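Local coordinates for lipase (Penicillium expansum, PDB 3G7N), which hydrolyses acylglycerol lipids such as triacylglycerols, releasing free fatty acids, as a secreted alkaline lipase of the alpha/beta-hydrolase fold, at residues A[34-39]-A[107-112]; A[82-87]-A[138-143]; A[134-139]-A[162-167]. All blocks are in the same frame, centred on the assembly; numbering follows the deposited sequence.

Contact 1. Residues A[34-39]-A[107-112]; sequences IVKRIY and HDTIIT. Unlike the reference sequence in segment 34-39: Val35 (reference Ala).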
loop_
_atom_site.group_PDB
_atom_site.type_symbol
_atom_site.label_atom_id
_atom_site.label_comp_id
_atom_site.label_asym_id
_atom_site.label_seq_id
_atom_site.Cartn_x
_atom_site.Cartn_y
_atom_site.Cartn_z
ATOM N N ILE A 34 -10.948 -14.488 0.898
ATOM C CA ILE A 34 -10.332 -14.027 2.135
ATOM C C ILE A 34 -10.259 -15.171 3.125
ATOM O O ILE A 34 -11.305 -15.695 3.525
ATOM C CB ILE A 34 -11.099 -12.814 2.750
ATOM C CG1 ILE A 34 -11.111 -11.619 1.778
ATOM C CG2 ILE A 34 -10.457 -12.400 4.088
ATOM C CD1 ILE A 34 -12.251 -10.603 2.029
ATOM N N VAL A 35 -9.053 -15.549 3.527
ATOM C CA VAL A 35 -8.855 -16.695 4.414
ATOM C C VAL A 35 -8.602 -16.278 5.852
ATOM O O VAL A 35 -8.826 -17.068 6.781
ATOM C CB VAL A 35 -7.704 -17.554 3.945
ATOM C CG1 VAL A 35 -7.972 -18.104 2.570
ATOM C CG2 VAL A 35 -6.491 -16.762 3.908
ATOM N N LYS A 36 -8.166 -15.045 6.069
ATOM C CA LYS A 36 -7.840 -14.595 7.424
ATOM C C LYS A 36 -8.129 -13.111 7.548
ATOM O O LYS A 36 -7.747 -12.323 6.675
ATOM C CB LYS A 36 -6.351 -14.865 7.697
ATOM C CG LYS A 36 -5.823 -14.437 9.043
ATOM C CD LYS A 36 -6.244 -15.422 10.082
ATOM C CE LYS A 36 -5.333 -15.388 11.306
ATOM N NZ LYS A 36 -5.846 -16.401 12.266
ATOM N N ARG A 37 -8.854 -12.731 8.593
ATOM C CA ARG A 37 -9.165 -11.319 8.817
ATOM C C ARG A 37 -8.310 -10.773 9.938
ATOM O O ARG A 37 -8.290 -11.334 11.030
ATOM C CB ARG A 37 -10.662 -11.160 9.084
ATOM C CG ARG A 37 -11.493 -11.747 7.916
ATOM C CD ARG A 37 -12.993 -11.772 8.166
ATOM N NE ARG A 37 -13.605 -10.480 7.893
ATOM C CZ ARG A 37 -13.998 -10.086 6.682
ATOM N NH1 ARG A 37 -13.923 -10.918 5.655
ATOM N NH2 ARG A 37 -14.593 -8.915 6.540
ATOM N N ILE A 38 -7.486 -9.789 9.576
ATOM C CA ILE A 38 -6.465 -9.168 10.419
ATOM C C ILE A 38 -7.073 -7.995 11.202
ATOM O O ILE A 38 -7.763 -7.150 10.634
ATOM C CB ILE A 38 -5.324 -8.603 9.531
ATOM C CG1 ILE A 38 -4.731 -9.694 8.625
ATOM C CG2 ILE A 38 -4.253 -7.941 10.397
ATOM C CD1 ILE A 38 -4.078 -10.857 9.376
ATOM N N TYR A 39 -6.911 -8.007 12.524
ATOM C CA TYR A 39 -7.508 -6.951 13.347
ATOM C C TYR A 39 -6.620 -6.635 14.555
ATOM O O TYR A 39 -6.038 -7.551 15.144
ATOM C CB TYR A 39 -8.912 -7.384 13.783
ATOM C CG TYR A 39 -9.702 -6.343 14.541
ATOM C CD1 TYR A 39 -9.772 -5.026 14.097
ATOM C CD2 TYR A 39 -10.468 -6.702 15.644
ATOM C CE1 TYR A 39 -10.457 -4.062 14.821
ATOM C CE2 TYR A 39 -11.177 -5.755 16.360
ATOM C CZ TYR A 39 -11.184 -4.441 15.935
ATOM O OH TYR A 39 -11.935 -3.513 16.620
ATOM N N HIS A 107 2.140 -7.940 12.008
ATOM C CA HIS A 107 3.172 -8.520 11.163
ATOM C C HIS A 107 3.220 -10.039 11.269
ATOM O O HIS A 107 3.231 -10.740 10.260
ATOM C CB HIS A 107 4.533 -7.918 11.536
ATOM C CG HIS A 107 5.679 -8.460 10.747
ATOM N ND1 HIS A 107 6.561 -9.406 11.234
ATOM C CD2 HIS A 107 6.167 -8.075 9.548
ATOM C CE1 HIS A 107 7.502 -9.626 10.333
ATOM N NE2 HIS A 107 7.298 -8.812 9.309
ATOM N N ASP A 108 3.384 -10.557 12.485
ATOM C CA ASP A 108 3.599 -11.997 12.638
ATOM C C ASP A 108 2.366 -12.803 12.213
ATOM O O ASP A 108 2.508 -13.851 11.582
ATOM C CB ASP A 108 3.987 -12.366 14.076
ATOM C CG ASP A 108 5.400 -11.953 14.431
ATOM O OD1 ASP A 108 6.274 -11.989 13.548
ATOM O OD2 ASP A 108 5.703 -11.968 15.646
ATOM N N THR A 109 1.178 -12.284 12.502
ATOM C CA THR A 109 -0.052 -12.917 12.054
ATOM C C THR A 109 -0.113 -12.995 10.530
ATOM O O THR A 109 -0.448 -14.038 9.974
ATOM C CB THR A 109 -1.271 -12.169 12.594
ATOM O OG1 THR A 109 -1.203 -12.141 14.027
ATOM C CG2 THR A 109 -2.557 -12.867 12.187
ATOM N N ILE A 110 0.230 -11.905 9.855
ATOM C CA ILE A 110 0.191 -11.874 8.401
ATOM C C ILE A 110 1.254 -12.808 7.813
ATOM O O ILE A 110 0.939 -13.606 6.924
ATOM C CB ILE A 110 0.371 -10.434 7.895
ATOM C CG1 ILE A 110 -0.871 -9.616 8.241
ATOM C CG2 ILE A 110 0.617 -10.428 6.406
ATOM C CD1 ILE A 110 -0.749 -8.119 7.997
ATOM N N ILE A 111 2.499 -12.725 8.285
ATOM C CA ILE A 111 3.542 -13.606 7.775
ATOM C C ILE A 111 3.165 -15.087 7.953
ATOM O O ILE A 111 3.360 -15.899 7.054
ATOM C CB ILE A 111 4.920 -13.298 8.428
ATOM C CG1 ILE A 111 5.357 -11.860 8.121
ATOM C CG2 ILE A 111 5.968 -14.283 7.945
ATOM C CD1 ILE A 111 5.468 -11.515 6.651
ATOM N N THR A 112 2.609 -15.424 9.104
ATOM C CA THR A 112 2.197 -16.803 9.370
ATOM C C THR A 112 1.138 -17.285 8.384
ATOM O O THR A 112 1.229 -18.383 7.842
ATOM C CB THR A 112 1.688 -16.954 10.815
ATOM O OG1 THR A 112 2.773 -16.694 11.716
ATOM C CG2 THR A 112 1.187 -18.374 11.076
#
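Ile38 on strand 32-40 packs against Ile110 and Thr109 on helix 97-120, a helix-on-sheet contact of the alpha/beta-hydrolase fold in which the helix runs almost antiparallel to the strand (169° between the short segments, axes 9.4 Å apart). Ile38 has the largest share of the contact. Its CB leaves the strand toward the helix, and a first torsion of -56° sets CG1 beside the backbone N, opposite the carbonyl carbon. From there CG1 comes within 3.9 Å of Ile110 CG1, and the chain bends again to lay CD1 over the same atom, the Ile38 CD1 to Ile110 CG1 distance being 3.6 Å. CD1 also meets Thr109 CG2 at 3.8 Å, so this one methyl sits between two consecutive helix residues. The two isoleucines cross nearly at right angles, whereas Ile38 and Thr109 slide past each other in opposite directions. Val106, one turn earlier on the helix, also touches Ile38, and Trp103 packs on Ile110, adding apolar neighbours to the isoleucine pair. Earlier in the strand Val35 and Lys36 both face Val49 of strand 45-52, a classic beta bulge. Val35, an alanine in the reference sequence, packs on Glu113 and Leu117 farther along the helix. Lys36 starts out extended, kinks at its second torsion (77°) and passes across Thr109, using the aliphatic part of its chain: Lys36 CE lies 3.9 Å from Thr109 CG2, the methyl that also receives Ile38 CD1.

Contact 2. Residues A[82-87]-A[138-143]; sequences PELSGV and TSIAHV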
loop_
_atom_site.group_PDB
_atom_site.type_symbol
_atom_site.label_atom_id
_atom_site.label_comp_id
_atom_site.label_asym_id
_atom_site.label_seq_id
_atom_site.Cartn_x
_atom_site.Cartn_y
_atom_site.Cartn_z
ATOM N N PRO A 82 13.199 0.423 13.359
ATOM C CA PRO A 82 12.187 -0.625 13.274
ATOM C C PRO A 82 12.774 -1.994 13.580
ATOM O O PRO A 82 13.967 -2.223 13.367
ATOM C CB PRO A 82 11.760 -0.572 11.811
ATOM C CG PRO A 82 12.929 -0.054 11.096
ATOM C CD PRO A 82 13.625 0.900 12.034
ATOM N N GLU A 83 11.904 -2.914 13.969
ATOM C CA GLU A 83 12.278 -4.294 14.234
ATOM C C GLU A 83 11.092 -5.179 13.853
ATOM O O GLU A 83 10.003 -5.026 14.406
ATOM C CB GLU A 83 12.620 -4.466 15.718
ATOM C CG GLU A 83 12.934 -5.895 16.130
ATOM C CD GLU A 83 13.805 -5.974 17.376
ATOM O OE1 GLU A 83 13.754 -5.041 18.209
ATOM O OE2 GLU A 83 14.538 -6.978 17.520
ATOM N N LEU A 84 11.328 -6.117 12.943
ATOM C CA LEU A 84 10.281 -7.041 12.487
ATOM C C LEU A 84 10.897 -8.422 12.258
ATOM O O LEU A 84 11.933 -8.544 11.595
ATOM C CB LEU A 84 9.668 -6.533 11.171
ATOM C CG LEU A 84 8.932 -5.185 11.220
ATOM C CD1 LEU A 84 8.599 -4.713 9.805
ATOM C CD2 LEU A 84 7.689 -5.240 12.085
ATOM N N SER A 85 10.144 -9.468 12.581
ATOM C CA SER A 85 10.668 -10.811 12.368
ATOM C C SER A 85 10.940 -11.077 10.895
ATOM O O SER A 85 10.127 -10.736 10.015
ATOM C CB SER A 85 9.734 -11.857 12.965
ATOM O OG SER A 85 8.496 -11.909 12.269
ATOM N N GLY A 86 12.090 -11.682 10.618
ATOM C CA GLY A 86 12.455 -12.095 9.279
ATOM C C GLY A 86 12.996 -10.961 8.438
ATOM O O GLY A 86 13.354 -11.162 7.288
ATOM N N VAL A 87 13.038 -9.758 9.016
ATOM C CA VAL A 87 13.566 -8.593 8.314
ATOM C C VAL A 87 14.879 -8.141 8.950
ATOM O O VAL A 87 14.963 -8.016 10.171
ATOM C CB VAL A 87 12.576 -7.395 8.352
ATOM C CG1 VAL A 87 13.140 -6.211 7.589
ATOM C CG2 VAL A 87 11.211 -7.821 7.809
ATOM N N THR A 138 1.100 -0.729 3.432
ATOM C CA THR A 138 1.549 -1.539 2.310
ATOM C C THR A 138 3.009 -1.242 1.975
ATOM O O THR A 138 3.751 -2.156 1.550
ATOM C CB THR A 138 0.650 -1.264 1.096
ATOM O OG1 THR A 138 -0.655 -1.767 1.362
ATOM C CG2 THR A 138 1.159 -1.924 -0.180
ATOM N N SER A 139 3.477 -0.019 2.217
ATOM C CA SER A 139 4.875 0.301 1.948
ATOM C C SER A 139 5.831 -0.407 2.894
ATOM O O SER A 139 6.981 -0.684 2.510
ATOM C CB SER A 139 5.108 1.821 1.904
ATOM O OG SER A 139 5.156 2.403 3.189
ATOM N N ILE A 140 5.383 -0.744 4.096
ATOM C CA ILE A 140 6.162 -1.613 4.963
ATOM C C ILE A 140 5.886 -3.081 4.686
ATOM O O ILE A 140 6.828 -3.890 4.685
ATOM C CB ILE A 140 6.021 -1.236 6.470
ATOM C CG1 ILE A 140 6.901 -2.154 7.334
ATOM C CG2 ILE A 140 4.579 -1.180 6.923
ATOM C CD1 ILE A 140 8.401 -2.024 7.052
ATOM N N ALA A 141 4.630 -3.443 4.389
ATOM C CA ALA A 141 4.324 -4.822 3.985
ATOM C C ALA A 141 5.187 -5.315 2.837
ATOM O O ALA A 141 5.630 -6.472 2.830
ATOM C CB ALA A 141 2.844 -4.967 3.616
ATOM N N HIS A 142 5.460 -4.449 1.880
ATOM C CA HIS A 142 6.291 -4.798 0.739
ATOM C C HIS A 142 7.661 -5.325 1.201
ATOM O O HIS A 142 8.130 -6.376 0.757
ATOM C CB HIS A 142 6.475 -3.574 -0.165
ATOM C CG HIS A 142 7.303 -3.848 -1.376
ATOM N ND1 HIS A 142 6.819 -4.557 -2.449
ATOM C CD2 HIS A 142 8.596 -3.544 -1.660
ATOM C CE1 HIS A 142 7.782 -4.682 -3.350
ATOM N NE2 HIS A 142 8.853 -4.044 -2.914
ATOM N N VAL A 143 8.287 -4.597 2.114
ATOM C CA VAL A 143 9.592 -4.985 2.647
ATOM C C VAL A 143 9.489 -6.216 3.552
ATOM O O VAL A 143 10.300 -7.137 3.452
ATOM C CB VAL A 143 10.231 -3.799 3.415
ATOM C CG1 VAL A 143 11.478 -4.233 4.168
ATOM C CG2 VAL A 143 10.567 -2.672 2.456
#
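In Ile140 a first torsion of -178° sets CG1 anti to the backbone N, and in Leu84 one of -63° sets CG anti to the carbonyl carbon; the two side chains then reach toward each other, tip to tip. A single branch of the leucine does the touching, Leu84 CD1 lying 3.9 Å from Ile140 CD1 and equally near Ile140 CG1, so the methyl rests against the last bond of the isoleucine. One helical turn on, Val87 points at the helix and meets Val143 in a looser contact, Val87 CG1 lying 4.3 Å from Val143 CG1. A type II beta turn from Leu84 to Val87 puts these two loop side chains on the helix side; it is closed by Val87 N to Leu84 O at 3.1 Å, and Gly86 takes the positive phi that such a turn needs at its third position. The loop between strands 79-80 and 95-96 is thereby laid against helix 133-148, the helix that follows the nucleophile elbow of the alpha/beta-hydrolase fold. Other helices fill in around the pairs. Trp103 of helix 97-120 touches Ile140, while Trp169 of helix 167-175 packs on both Ile140 and Val143, with Phe172 of that helix also on Val143. Polar bonds hold the turn from outside the apolar pairs: Ser85 is bonded through OG to Asp108 of helix 97-120, and through its backbone O to the ND2 of Asn148, near the end of the helix that carries Ile140.

Contact 3. Residues A[134-139]-A[162-167]; sequences GGALTS and FPIGNQ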
loop_
_atom_site.group_PDB
_atom_site.type_symbol
_atom_site.label_atom_id
_atom_site.label_comp_id
_atom_site.label_asym_id
_atom_site.label_seq_id
_atom_site.Cartn_x
_atom_site.Cartn_y
_atom_site.Cartn_z
ATOM N N GLY A 134 -3.668 2.582 4.887
ATOM C CA GLY A 134 -3.490 1.253 4.307
ATOM C C GLY A 134 -2.389 1.194 3.258
ATOM O O GLY A 134 -1.735 0.155 3.092
ATOM N N GLY A 135 -2.203 2.277 2.521
ATOM C CA GLY A 135 -1.079 2.399 1.586
ATOM C C GLY A 135 0.263 2.588 2.266
ATOM O O GLY A 135 1.247 1.946 1.908
ATOM N N ALA A 136 0.273 3.373 3.342
ATOM C CA ALA A 136 1.492 3.508 4.142
ATOM C C ALA A 136 1.848 2.144 4.734
ATOM O O ALA A 136 3.032 1.745 4.756
ATOM C CB ALA A 136 1.308 4.567 5.238
ATOM N N LEU A 137 0.855 1.415 5.236
ATOM C CA LEU A 137 1.099 0.069 5.740
ATOM C C LEU A 137 1.634 -0.852 4.647
ATOM O O LEU A 137 2.526 -1.664 4.903
ATOM C CB LEU A 137 -0.161 -0.525 6.383
ATOM C CG LEU A 137 -0.598 0.149 7.693
ATOM C CD1 LEU A 137 -2.057 -0.186 8.039
ATOM C CD2 LEU A 137 0.348 -0.230 8.825
ATOM N N THR A 138 1.100 -0.729 3.432
ATOM C CA THR A 138 1.549 -1.539 2.310
ATOM C C THR A 138 3.009 -1.242 1.975
ATOM O O THR A 138 3.751 -2.156 1.550
ATOM C CB THR A 138 0.650 -1.264 1.096
ATOM O OG1 THR A 138 -0.655 -1.767 1.362
ATOM C CG2 THR A 138 1.159 -1.924 -0.180
ATOM N N SER A 139 3.477 -0.019 2.217
ATOM C CA SER A 139 4.875 0.301 1.948
ATOM C C SER A 139 5.831 -0.407 2.894
ATOM O O SER A 139 6.981 -0.684 2.510
ATOM C CB SER A 139 5.108 1.821 1.904
ATOM O OG SER A 139 5.156 2.403 3.189
ATOM N N PHE A 162 1.170 8.556 2.160
ATOM C CA PHE A 162 2.241 9.423 2.629
ATOM C C PHE A 162 3.541 8.619 2.796
ATOM O O PHE A 162 3.500 7.400 2.964
ATOM C CB PHE A 162 1.834 10.102 3.946
ATOM C CG PHE A 162 1.338 9.156 4.999
ATOM C CD1 PHE A 162 2.223 8.597 5.913
ATOM C CD2 PHE A 162 -0.003 8.841 5.106
ATOM C CE1 PHE A 162 1.762 7.776 6.937
ATOM C CE2 PHE A 162 -0.463 8.000 6.116
ATOM C CZ PHE A 162 0.417 7.520 7.073
ATOM N N PRO A 163 4.708 9.287 2.720
ATOM C CA PRO A 163 5.979 8.595 2.927
ATOM C C PRO A 163 6.192 8.335 4.416
ATOM O O PRO A 163 5.573 9.005 5.247
ATOM C CB PRO A 163 7.008 9.599 2.405
ATOM C CG PRO A 163 6.379 10.957 2.783
ATOM C CD PRO A 163 4.882 10.743 2.543
ATOM N N ILE A 164 6.980 7.308 4.757
ATOM C CA ILE A 164 6.989 6.834 6.138
ATOM C C ILE A 164 8.342 6.786 6.822
ATOM O O ILE A 164 8.432 6.308 7.951
ATOM C CB ILE A 164 6.301 5.461 6.313
ATOM C CG1 ILE A 164 7.081 4.335 5.627
ATOM C CG2 ILE A 164 4.878 5.495 5.719
ATOM C CD1 ILE A 164 6.635 2.937 6.086
ATOM N N GLY A 165 9.396 7.200 6.136
ATOM C CA GLY A 165 10.718 7.077 6.763
ATOM C C GLY A 165 11.745 7.970 6.133
ATOM O O GLY A 165 11.467 8.757 5.220
ATOM N N ASN A 166 12.993 7.729 6.542
ATOM C CA ASN A 166 14.111 8.548 6.085
ATOM C C ASN A 166 14.705 8.028 4.793
ATOM O O ASN A 166 14.181 7.087 4.194
ATOM C CB ASN A 166 15.171 8.696 7.178
ATOM C CG ASN A 166 15.819 7.365 7.574
ATOM O OD1 ASN A 166 15.519 6.300 7.022
ATOM N ND2 ASN A 166 16.747 7.435 8.527
ATOM N N GLN A 167 15.752 8.681 4.290
ATOM C CA GLN A 167 16.324 8.255 3.022
ATOM C C GLN A 167 16.855 6.824 3.077
ATOM O O GLN A 167 16.737 6.078 2.111
ATOM C CB GLN A 167 17.436 9.201 2.567
ATOM C CG GLN A 167 17.956 8.898 1.158
ATOM C CD GLN A 167 16.951 9.229 0.076
ATOM O OE1 GLN A 167 16.476 10.362 -0.019
ATOM N NE2 GLN A 167 16.560 8.224 -0.700
#
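Ala136 and Phe162 make a CH-pi contact: the methyl CB sits over one face of the ring, 3.9 Å from the centroid and displaced toward the rim, with CZ its nearest ring atom at 3.6 Å. Apolar packing adds Ile164, whose CG2 lies 3.7 Å from Ala136 CB, so the small methyl is touched by both side chains. Polar and apolar groups meet at Ser139. Its OG, held between backbone N and carbonyl carbon by a first torsion of 77°, bonds back to Ala136 O at 2.7 Å, while Ile164 CD1 presses against it from the loop, 3.3 Å from Ser139 OG. Replacing this serine with an alanine would remove that bond and would probably leave Ile164 CD1 facing a small gap beside the helix. The helix follows the nucleophile elbow bearing Ser132, and the Phe162 side chain lies about 5 Å from that of Ser132, near a bound sulfate, so the packing forms part of the surroundings of the active site. The loop leads from strand 154-159 to helix 167-175, and Val99 of helix 97-120 and Met96 of strand 95-96 pack on both Phe162 and Ile164.

Contacts 2 and 3 lie on successive turns of helix 133-148, share Thr138 and Ser139, and have centres 11 Å apart; Ile140 CB and Ile164 CD1 touch between them. Contact 1 lies farther out, its centre 14 Å from contact 2 and 19 Å from contact 3, where helix 97-120 packs on strand 32-40, next to edge strand 28-29 of the mixed sheet. His107 of contact 1 packs against Leu84 of contact 2, His107 NE2 lying 3.8 Å from Leu84 CB. Along the chain the segments of contacts 1 and 2 alternate, whereas contact 1 closes before contact 3 opens. Contacts 2 and 3 set two loops on helix 133-148, which follows the nucleophile Ser132.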